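Long-range contact in acyl-coenzyme A oxidase acox-1.1 (Caenorhabditis elegans, PDB 5K3H), which catalyses the first step of peroxisomal beta-oxidation, the FAD-dependent desaturation of acyl-CoAs to (2E)-enoyl-CoAs, with oxygen reduced to hydrogen peroxide: residues H497-Q502 with Y581-F587. Sequence-based numbering, arbitrary orientation.
Sequences HIAKRQ and YALEDGF
Ile498 and Tyr581 bring the two backbones nearest, their CA atoms 5.8 Å apart, where helix 489-515 passes the short helix 579-584 and the loop that follows it. Ile498 packs its CB on Tyr581 CB and lays CG2 over the backbone of Ala582. The preceding residue, His497, has CG anti to the backbone N (chi1 176°), which carries the imidazole out over Phe587. The two rings stack face to face, centroids 3.7 Å apart and planes at 9°. At the ring edge His497 NE2 gives an almost straight, in-plane hydrogen bond to the syn lone pair of Asp585 OD2 (2.7 Å), while ND1 is hydrogen-bonded to Ser474. The other carboxylate oxygen, Asp585 OD1, accepts from Phe587 N at 3.1 Å, forming an Asx turn that ties the acceptor to the stacking residue. With an alanine at His497 the CB would still lie over Phe587, but the ring overlap would be lost, and Asp585 OD2 and Ser474 would probably be left without their imidazole partner. Arg501 slides its CD past Asp585 and ends in a salt bridge from NH2 to Glu584 OE1 (3.1 Å), guanidinium and carboxylate nearly perpendicular; Glu584 OE2 pairs with Arg597 of the second subunit. Gln502 NE2 is hydrogen-bonded to Glu530, and Gln502 OE1 lies 3.5 Å from Tyr581 CE1. The contact thus joins helix 489-515 to the short helix 579-584 and the turn after it, in the C-terminal helical region beside the dimer interface, and includes Tyr581, a residue of the ATP site shared between subunits.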
loop_
_atom_site.group_PDB
_atom_site.type_symbol
_atom_site.label_atom_id
_atom_site.label_comp_id
_atom_site.label_asym_id
_atom_site.label_seq_id
_atom_site.Cartn_x
_atom_site.Cartn_y
_atom_site.Cartn_z
ATOM N N HIS B 497 10.433 -11.890 27.311
ATOM C CA HIS B 497 10.720 -13.308 27.143
ATOM C C HIS B 497 10.781 -13.703 25.670
ATOM O O HIS B 497 11.739 -14.358 25.242
ATOM C CB HIS B 497 9.683 -14.154 27.879
ATOM C CG HIS B 497 9.872 -15.620 27.667
ATOM N ND1 HIS B 497 10.779 -16.371 28.389
ATOM C CD2 HIS B 497 9.325 -16.463 26.756
ATOM C CE1 HIS B 497 10.749 -17.619 27.961
ATOM N NE2 HIS B 497 9.879 -17.700 26.970
ATOM N N ILE B 498 9.771 -13.338 24.868
ATOM C CA ILE B 498 9.779 -13.841 23.497
ATOM C C ILE B 498 10.897 -13.181 22.691
ATOM O O ILE B 498 11.535 -13.846 21.871
ATOM C CB ILE B 498 8.402 -13.717 22.799
ATOM C CG1 ILE B 498 8.112 -12.313 22.326
ATOM C CG2 ILE B 498 7.233 -14.212 23.672
ATOM C CD1 ILE B 498 6.641 -12.149 21.974
ATOM N N ALA B 499 11.195 -11.892 22.940
ATOM C CA ALA B 499 12.301 -11.248 22.231
ATOM C C ALA B 499 13.648 -11.879 22.593
ATOM O O ALA B 499 14.494 -12.096 21.713
ATOM C CB ALA B 499 12.315 -9.743 22.511
ATOM N N LYS B 500 13.882 -12.163 23.878
ATOM C CA LYS B 500 15.089 -12.896 24.255
ATOM C C LYS B 500 15.118 -14.283 23.615
ATOM O O LYS B 500 16.139 -14.698 23.048
ATOM C CB LYS B 500 15.189 -13.029 25.772
ATOM C CG LYS B 500 16.338 -13.949 26.228
ATOM C CD LYS B 500 16.361 -14.109 27.744
ATOM C CE LYS B 500 15.109 -14.874 28.215
ATOM N NZ LYS B 500 14.979 -14.953 29.700
ATOM N N ARG B 501 14.002 -15.018 23.684
ATOM C CA ARG B 501 14.017 -16.376 23.139
ATOM C C ARG B 501 14.370 -16.375 21.653
ATOM O O ARG B 501 15.203 -17.172 21.205
ATOM C CB ARG B 501 12.682 -17.076 23.357
ATOM C CG ARG B 501 12.846 -18.583 23.455
ATOM C CD ARG B 501 11.493 -19.314 23.393
ATOM N NE ARG B 501 11.130 -19.674 22.020
ATOM C CZ ARG B 501 10.287 -18.989 21.254
ATOM N NH1 ARG B 501 9.701 -17.896 21.732
ATOM N NH2 ARG B 501 10.022 -19.399 20.016
ATOM N N GLN B 502 13.755 -15.474 20.876
ATOM C CA GLN B 502 14.031 -15.410 19.439
ATOM C C GLN B 502 15.437 -14.875 19.165
ATOM O O GLN B 502 16.076 -15.268 18.181
ATOM C CB GLN B 502 12.957 -14.564 18.735
ATOM C CG GLN B 502 13.105 -14.435 17.222
ATOM C CD GLN B 502 12.983 -15.765 16.452
ATOM O OE1 GLN B 502 12.300 -16.705 16.880
ATOM N NE2 GLN B 502 13.643 -15.831 15.293
ATOM N N TYR B 581 5.348 -16.857 18.885
ATOM C CA TYR B 581 6.556 -16.890 19.706
ATOM C C TYR B 581 6.239 -17.162 21.181
ATOM O O TYR B 581 7.073 -17.720 21.906
ATOM C CB TYR B 581 7.318 -15.569 19.540
ATOM C CG TYR B 581 7.648 -15.264 18.104
ATOM C CD1 TYR B 581 8.699 -15.901 17.472
ATOM C CD2 TYR B 581 6.891 -14.356 17.372
ATOM C CE1 TYR B 581 8.998 -15.653 16.148
ATOM C CE2 TYR B 581 7.185 -14.081 16.031
ATOM C CZ TYR B 581 8.250 -14.739 15.418
ATOM O OH TYR B 581 8.576 -14.502 14.081
ATOM N N ALA B 582 5.059 -16.742 21.659
ATOM C CA ALA B 582 4.694 -16.970 23.059
ATOM C C ALA B 582 4.254 -18.408 23.295
ATOM O O ALA B 582 4.516 -18.978 24.363
ATOM C CB ALA B 582 3.591 -15.994 23.487
ATOM N N LEU B 583 3.581 -19.003 22.306
ATOM C CA LEU B 583 3.059 -20.351 22.431
ATOM C C LEU B 583 4.127 -21.411 22.198
ATOM O O LEU B 583 4.004 -22.524 22.725
ATOM C CB LEU B 583 1.920 -20.554 21.422
ATOM C CG LEU B 583 0.623 -19.728 21.547
ATOM C CD1 LEU B 583 -0.132 -19.737 20.235
ATOM C CD2 LEU B 583 -0.280 -20.271 22.655
ATOM N N GLU B 584 5.184 -21.099 21.439
ATOM C CA GLU B 584 6.021 -22.171 20.909
ATOM C C GLU B 584 6.683 -22.977 22.016
ATOM O O GLU B 584 6.735 -24.212 21.948
ATOM C CB GLU B 584 7.087 -21.633 19.967
ATOM C CG GLU B 584 7.123 -22.420 18.675
ATOM C CD GLU B 584 8.305 -22.039 17.796
ATOM O OE1 GLU B 584 8.569 -20.803 17.656
ATOM O OE2 GLU B 584 8.990 -22.991 17.304
ATOM N N ASP B 585 7.197 -22.305 23.035
ATOM C CA ASP B 585 7.841 -22.987 24.138
ATOM C C ASP B 585 6.895 -23.242 25.314
ATOM O O ASP B 585 7.363 -23.578 26.406
ATOM C CB ASP B 585 9.017 -22.153 24.623
ATOM C CG ASP B 585 8.590 -20.779 25.083
ATOM O OD1 ASP B 585 7.454 -20.373 24.787
ATOM O OD2 ASP B 585 9.375 -20.107 25.778
ATOM N N GLY B 586 5.583 -23.126 25.106
ATOM C CA GLY B 586 4.631 -23.210 26.198
ATOM C C GLY B 586 4.664 -22.075 27.202
ATOM O O GLY B 586 4.093 -22.199 28.287
ATOM N N PHE B 587 5.292 -20.950 26.871
ATOM C CA PHE B 587 5.319 -19.836 27.815
ATOM C C PHE B 587 3.916 -19.286 28.054
ATOM O O PHE B 587 3.626 -18.779 29.143
ATOM C CB PHE B 587 6.273 -18.741 27.333
ATOM C CG PHE B 587 6.629 -17.745 28.400
ATOM C CD1 PHE B 587 7.533 -18.094 29.409
ATOM C CD2 PHE B 587 6.067 -16.466 28.420
ATOM C CE1 PHE B 587 7.878 -17.188 30.412
ATOM C CE2 PHE B 587 6.409 -15.551 29.434
ATOM C CZ PHE B 587 7.310 -15.915 30.425
#